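Local structure of chitinase (Paenibacillus sp. FPU-7, 5GZT) at residues E409-G414 with D465-T470; I479-Y484 with S512-Y517. The protein probably hydrolyses, at random internal positions, the beta-1,4 linkages between N-acetylglucosamine units of chitin and chitodextrins. One frame throughout, in Å; residues are numbered along the deposited sequence.

Contact 1 (E409-G414 with D465-T470); sequences EYPVYG and DSVELT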
loop_
_atom_site.group_PDB
_atom_site.type_symbol
_atom_site.label_atom_id
_atom_site.label_comp_id
_atom_site.label_asym_id
_atom_site.label_seq_id
_atom_site.Cartn_x
_atom_site.Cartn_y
_atom_site.Cartn_z
ATOM N N GLU B 409 -10.470 3.180 17.701
ATOM C CA GLU B 409 -9.506 4.066 18.339
ATOM C C GLU B 409 -10.015 4.513 19.688
ATOM O O GLU B 409 -10.516 5.590 19.838
ATOM C CB GLU B 409 -9.109 5.241 17.391
ATOM C CG GLU B 409 -8.701 4.777 15.975
ATOM C CD GLU B 409 -8.026 5.855 15.105
ATOM O OE1 GLU B 409 -7.641 6.877 15.657
ATOM O OE2 GLU B 409 -7.866 5.655 13.877
ATOM N N TYR B 410 -9.869 3.708 20.732
ATOM C CA TYR B 410 -9.254 2.377 20.758
ATOM C C TYR B 410 -9.973 1.517 21.864
ATOM O O TYR B 410 -10.450 2.062 22.875
ATOM C CB TYR B 410 -7.764 2.481 21.146
ATOM C CG TYR B 410 -6.934 3.511 20.367
ATOM C CD1 TYR B 410 -6.303 3.170 19.168
ATOM C CD2 TYR B 410 -6.792 4.812 20.849
ATOM C CE1 TYR B 410 -5.546 4.105 18.460
ATOM C CE2 TYR B 410 -6.036 5.750 20.167
ATOM C CZ TYR B 410 -5.411 5.389 18.972
ATOM O OH TYR B 410 -4.684 6.342 18.298
ATOM N N PRO B 411 -9.954 0.191 21.726
ATOM C CA PRO B 411 -10.454 -0.711 22.792
ATOM C C PRO B 411 -10.024 -0.324 24.202
ATOM O O PRO B 411 -8.891 0.073 24.415
ATOM C CB PRO B 411 -9.867 -2.070 22.399
ATOM C CG PRO B 411 -9.813 -1.989 20.944
ATOM C CD PRO B 411 -9.401 -0.570 20.612
ATOM N N VAL B 412 -10.975 -0.382 25.148
ATOM C CA VAL B 412 -10.709 -0.416 26.588
ATOM C C VAL B 412 -10.566 0.969 27.154
ATOM O O VAL B 412 -11.391 1.401 27.971
ATOM C CB VAL B 412 -9.509 -1.297 27.028
ATOM C CG1 VAL B 412 -9.323 -1.226 28.535
ATOM C CG2 VAL B 412 -9.706 -2.741 26.609
ATOM N N TYR B 413 -9.542 1.678 26.696
ATOM C CA TYR B 413 -9.281 3.035 27.167
ATOM C C TYR B 413 -10.021 4.116 26.319
ATOM O O TYR B 413 -10.177 5.249 26.745
ATOM C CB TYR B 413 -7.759 3.273 27.311
ATOM C CG TYR B 413 -6.894 3.226 26.025
ATOM C CD1 TYR B 413 -6.566 2.018 25.419
ATOM C CD2 TYR B 413 -6.363 4.394 25.474
ATOM C CE1 TYR B 413 -5.766 1.971 24.292
ATOM C CE2 TYR B 413 -5.568 4.353 24.338
ATOM C CZ TYR B 413 -5.266 3.141 23.756
ATOM O OH TYR B 413 -4.491 3.085 22.631
ATOM N N GLY B 414 -10.512 3.743 25.149
ATOM C CA GLY B 414 -11.254 4.660 24.259
ATOM C C GLY B 414 -10.505 5.959 23.966
ATOM O O GLY B 414 -11.127 7.016 23.877
ATOM N N ASP B 465 -1.551 -3.744 25.228
ATOM C CA ASP B 465 -2.144 -4.185 26.500
ATOM C C ASP B 465 -3.669 -4.266 26.469
ATOM O O ASP B 465 -4.238 -4.883 27.345
ATOM C CB ASP B 465 -1.782 -3.210 27.619
ATOM C CG ASP B 465 -0.363 -3.396 28.152
ATOM O OD1 ASP B 465 0.344 -4.384 27.868
ATOM O OD2 ASP B 465 0.033 -2.528 28.921
ATOM N N SER B 466 -4.314 -3.649 25.473
ATOM C CA SER B 466 -5.758 -3.559 25.380
ATOM C C SER B 466 -6.342 -4.505 24.350
ATOM O O SER B 466 -7.568 -4.576 24.211
ATOM C CB SER B 466 -6.160 -2.117 25.032
ATOM O OG SER B 466 -5.718 -1.212 26.047
ATOM N N VAL B 467 -5.500 -5.253 23.648
ATOM C CA VAL B 467 -5.981 -6.161 22.625
ATOM C C VAL B 467 -5.195 -7.470 22.732
ATOM O O VAL B 467 -4.195 -7.550 23.468
ATOM C CB VAL B 467 -5.875 -5.584 21.176
ATOM C CG1 VAL B 467 -6.580 -4.235 21.027
ATOM C CG2 VAL B 467 -4.425 -5.415 20.774
ATOM N N GLU B 468 -5.686 -8.468 22.003
ATOM C CA GLU B 468 -5.200 -9.873 22.077
ATOM C C GLU B 468 -4.469 -10.240 20.810
ATOM O O GLU B 468 -5.002 -10.909 19.900
ATOM C CB GLU B 468 -6.368 -10.858 22.391
ATOM C CG GLU B 468 -7.114 -10.524 23.704
ATOM C CD GLU B 468 -8.271 -11.498 24.066
ATOM O OE1 GLU B 468 -9.123 -11.830 23.202
ATOM O OE2 GLU B 468 -8.297 -11.900 25.248
ATOM N N LEU B 469 -3.219 -9.772 20.735
ATOM C CA LEU B 469 -2.522 -9.766 19.457
ATOM C C LEU B 469 -2.363 -11.156 18.902
ATOM O O LEU B 469 -2.640 -11.420 17.703
ATOM C CB LEU B 469 -1.154 -9.038 19.553
ATOM C CG LEU B 469 -1.228 -7.547 19.865
ATOM C CD1 LEU B 469 0.135 -7.035 20.261
ATOM C CD2 LEU B 469 -1.747 -6.803 18.653
ATOM N N THR B 470 -1.919 -12.061 19.771
ATOM C CA THR B 470 -1.684 -13.439 19.360
ATOM C C THR B 470 -3.024 -14.027 18.963
ATOM O O THR B 470 -3.123 -14.730 17.943
ATOM C CB THR B 470 -1.002 -14.239 20.510
ATOM O OG1 THR B 470 0.388 -13.846 20.606
ATOM C CG2 THR B 470 -1.092 -15.754 20.246
#
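S466 lies against Y413, V412 and P411, and it carries most of its own segment's side of the contact. Its OG meets the rim of the Y413 ring near the ring plane, 3.4 Å from CD1. S466 OG also lies 3.9 Å from V412 CB. S466 CB packs on P411 O, at 3.6 Å. V412 sends its CG2 methyl over the backbone, 3.7 Å from S466 O. Further along, P411 CG touches V467 CG1 at 3.9 Å, and the two side chains cross obliquely.

The second shell sets these groups in place. Y413 N bonds to P411 O at 2.9 Å, which closes a gamma turn centred on V412 (phi 86°). This turn brings P411 O, V412 CB and the Y413 ring round the same serine. Y413 CG stands between the backbone N and the carbonyl carbon (chi1 64°), which sets it nearer S466 than CB is. Y413 OH sits 3.3 Å above the plane of the Y410 ring, toward the rim, while E409 CB covers the centre of the opposite face. An alanine in place of Y413 would probably leave S466 OG without its ring edge and the Y410 ring without the hydroxyl on that face.

E409 ends a DxDxE sequence of the kind that marks glycosyl hydrolase family 18, and the peptide bond between it and Y410 is cis. In the fold, the contact packs the loop after barrel strand 403-407 against the link between helices 461-464 and 469-472. Helix 425-447 serves both partners: D425 bonds V412 N, and K426 bonds D465 O.

S466 OG spends its hydrogen bond on T462 O. What it offers Y413 is an oxygen beside ring carbons, so the two segments meet through van der Waals fit, and polar bonding goes to neighbouring residues.

Contact 2 (I479-Y484 with S512-Y517); sequences INLMTY and STVKLY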
loop_
_atom_site.group_PDB
_atom_site.type_symbol
_atom_site.label_atom_id
_atom_site.label_comp_id
_atom_site.label_asym_id
_atom_site.label_seq_id
_atom_site.Cartn_x
_atom_site.Cartn_y
_atom_site.Cartn_z
ATOM N N ILE B 479 -1.728 -6.110 10.100
ATOM C CA ILE B 479 -1.958 -4.993 10.976
ATOM C C ILE B 479 -1.269 -3.742 10.365
ATOM O O ILE B 479 -0.057 -3.733 10.091
ATOM C CB ILE B 479 -1.445 -5.281 12.381
ATOM C CG1 ILE B 479 -2.188 -6.511 12.977
ATOM C CG2 ILE B 479 -1.675 -4.080 13.273
ATOM C CD1 ILE B 479 -1.616 -6.970 14.276
ATOM N N ASN B 480 -2.077 -2.709 10.148
ATOM C CA ASN B 480 -1.597 -1.348 9.808
ATOM C C ASN B 480 -1.161 -0.543 11.024
ATOM O O ASN B 480 -2.011 -0.062 11.783
ATOM C CB ASN B 480 -2.687 -0.596 9.097
ATOM C CG ASN B 480 -3.139 -1.293 7.865
ATOM O OD1 ASN B 480 -4.271 -1.756 7.802
ATOM N ND2 ASN B 480 -2.294 -1.343 6.860
ATOM N N LEU B 481 0.146 -0.411 11.246
ATOM C CA LEU B 481 0.627 0.249 12.445
ATOM C C LEU B 481 0.639 1.761 12.316
ATOM O O LEU B 481 1.280 2.307 11.425
ATOM C CB LEU B 481 2.017 -0.212 12.819
ATOM C CG LEU B 481 2.298 -1.669 13.134
ATOM C CD1 LEU B 481 3.829 -1.888 13.189
ATOM C CD2 LEU B 481 1.632 -1.977 14.479
ATOM N N MET B 482 -0.031 2.414 13.236
ATOM C CA MET B 482 -0.167 3.850 13.277
ATOM C C MET B 482 1.058 4.474 13.910
ATOM O O MET B 482 1.004 5.067 14.968
ATOM C CB MET B 482 -1.473 4.247 13.968
ATOM C CG MET B 482 -2.654 3.938 13.050
ATOM S SD MET B 482 -4.265 4.604 13.589
ATOM C CE MET B 482 -4.430 3.687 15.072
ATOM N N THR B 483 2.171 4.319 13.191
ATOM C CA THR B 483 3.447 4.810 13.624
ATOM C C THR B 483 3.601 6.327 13.246
ATOM O O THR B 483 4.595 6.711 12.601
ATOM C CB THR B 483 4.591 3.958 13.057
ATOM O OG1 THR B 483 4.401 3.750 11.657
ATOM C CG2 THR B 483 4.687 2.591 13.859
ATOM N N TYR B 484 2.677 7.147 13.758
ATOM C CA TYR B 484 2.657 8.589 13.585
ATOM C C TYR B 484 1.858 9.134 14.737
ATOM O O TYR B 484 1.342 8.337 15.546
ATOM C CB TYR B 484 2.092 8.961 12.224
ATOM C CG TYR B 484 0.840 8.258 11.767
ATOM C CD1 TYR B 484 -0.378 8.492 12.386
ATOM C CD2 TYR B 484 0.869 7.383 10.680
ATOM C CE1 TYR B 484 -1.528 7.896 11.931
ATOM C CE2 TYR B 484 -0.276 6.757 10.231
ATOM C CZ TYR B 484 -1.474 7.012 10.845
ATOM O OH TYR B 484 -2.634 6.398 10.383
ATOM N N SER B 512 10.770 1.288 17.487
ATOM C CA SER B 512 10.234 0.931 18.801
ATOM C C SER B 512 8.904 0.225 18.689
ATOM O O SER B 512 8.689 -0.753 19.413
ATOM C CB SER B 512 10.189 2.110 19.777
ATOM O OG SER B 512 9.126 3.026 19.475
ATOM N N THR B 513 8.045 0.651 17.764
ATOM C CA THR B 513 6.747 0.036 17.608
ATOM C C THR B 513 6.795 -1.354 17.008
ATOM O O THR B 513 6.105 -2.299 17.472
ATOM C CB THR B 513 5.800 0.929 16.791
ATOM O OG1 THR B 513 5.771 2.216 17.424
ATOM C CG2 THR B 513 4.409 0.402 16.771
ATOM N N VAL B 514 7.567 -1.504 15.956
ATOM C CA VAL B 514 7.697 -2.751 15.304
ATOM C C VAL B 514 8.317 -3.757 16.286
ATOM O O VAL B 514 7.886 -4.914 16.304
ATOM C CB VAL B 514 8.532 -2.659 14.034
ATOM C CG1 VAL B 514 8.912 -4.045 13.522
ATOM C CG2 VAL B 514 7.757 -1.864 12.935
ATOM N N LYS B 515 9.235 -3.303 17.141
ATOM C CA LYS B 515 9.900 -4.188 18.091
ATOM C C LYS B 515 8.837 -4.625 19.146
ATOM O O LYS B 515 8.838 -5.768 19.538
ATOM C CB LYS B 515 11.068 -3.520 18.748
ATOM C CG LYS B 515 12.291 -3.482 17.864
ATOM C CD LYS B 515 13.377 -2.593 18.510
ATOM C CE LYS B 515 14.614 -2.696 17.668
ATOM N NZ LYS B 515 15.728 -1.743 17.852
ATOM N N LEU B 516 7.958 -3.717 19.560
ATOM C CA LEU B 516 6.893 -4.033 20.492
ATOM C C LEU B 516 5.957 -5.080 19.925
ATOM O O LEU B 516 5.633 -6.073 20.600
ATOM C CB LEU B 516 6.122 -2.791 20.949
ATOM C CG LEU B 516 4.797 -2.957 21.701
ATOM C CD1 LEU B 516 5.035 -3.408 23.180
ATOM C CD2 LEU B 516 4.040 -1.644 21.671
ATOM N N TYR B 517 5.556 -4.909 18.694
ATOM C CA TYR B 517 4.658 -5.822 18.055
ATOM C C TYR B 517 5.318 -7.204 17.841
ATOM O O TYR B 517 4.707 -8.248 18.209
ATOM C CB TYR B 517 4.042 -5.257 16.762
ATOM C CG TYR B 517 2.844 -4.398 17.027
ATOM C CD1 TYR B 517 2.972 -3.155 17.640
ATOM C CD2 TYR B 517 1.560 -4.869 16.767
ATOM C CE1 TYR B 517 1.872 -2.419 18.016
ATOM C CE2 TYR B 517 0.477 -4.138 17.123
ATOM C CZ TYR B 517 0.628 -2.917 17.730
ATOM O OH TYR B 517 -0.529 -2.173 18.009
#
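The Y517 ring takes L481 CD2 on one face. L481 CD2 stands 3.4 Å from the centroid of the Y517 ring and only 4° off the ring normal, a CH-pi contact over the centre. T513 O, from the previous turn of the same helix, lies in plane at the ring edge. I479 CG2 approaches obliquely, 4.4 Å from CE2 of Y517.

The setting is a TIM barrel of family 18. Strand 478-481 belongs to the barrel, and helix 510-519 packs against it. Strand 479-481 and helix 512-517 run roughly antiparallel, at 148°, and their axes come within 10.9 Å. L481 has CG anti to its carbonyl carbon (chi1 -60°), which sets CG nearer the Y517 ring than CB is. The branch at CG then parts the two methyls between two partners. CD2 goes to Y517, and CD1 touches V514 CG2 at 3.9 Å, where the side chains cross at about a right angle.

After L481 the chain makes successive inverse gamma turns centred on M482 and T483. T483 still faces the helix.

The polar ends are satisfied away from this interface. Y517 OH bonds G458 O, which ties the tip of the ring to the chain just after strand 452-457. T483 OG1 bonds G530 O on strand 527-532, and T513 OG1 bonds S509 O one helical turn back. The T483 methyl does the touching: T483 CG2 lies 3.5 Å from T513 CB and 3.7 Å from both T513 OG1 and T513 CG2.

The chain leaves barrel strand 403-407 and enters 409-414. It then runs through helix 425-447 and strand 452-457, and returns at 465-470. Contact 1 closes this mainly helical loop. Helix 469-472 leads directly to strand 478-481, where contact 2 opens. A largely irregular excursion of 27 residues follows before helix 510-519 closes it. The two loops are in series and neither nest nor cross. The centres of the two contacts lie 14 Å apart, yet they touch, for example where Y410 CE1 meets M482 CE at 3.6 Å. Contact 1 joins the regions after two neighbouring barrel strands, and contact 2 packs the next strand on the helix that follows it.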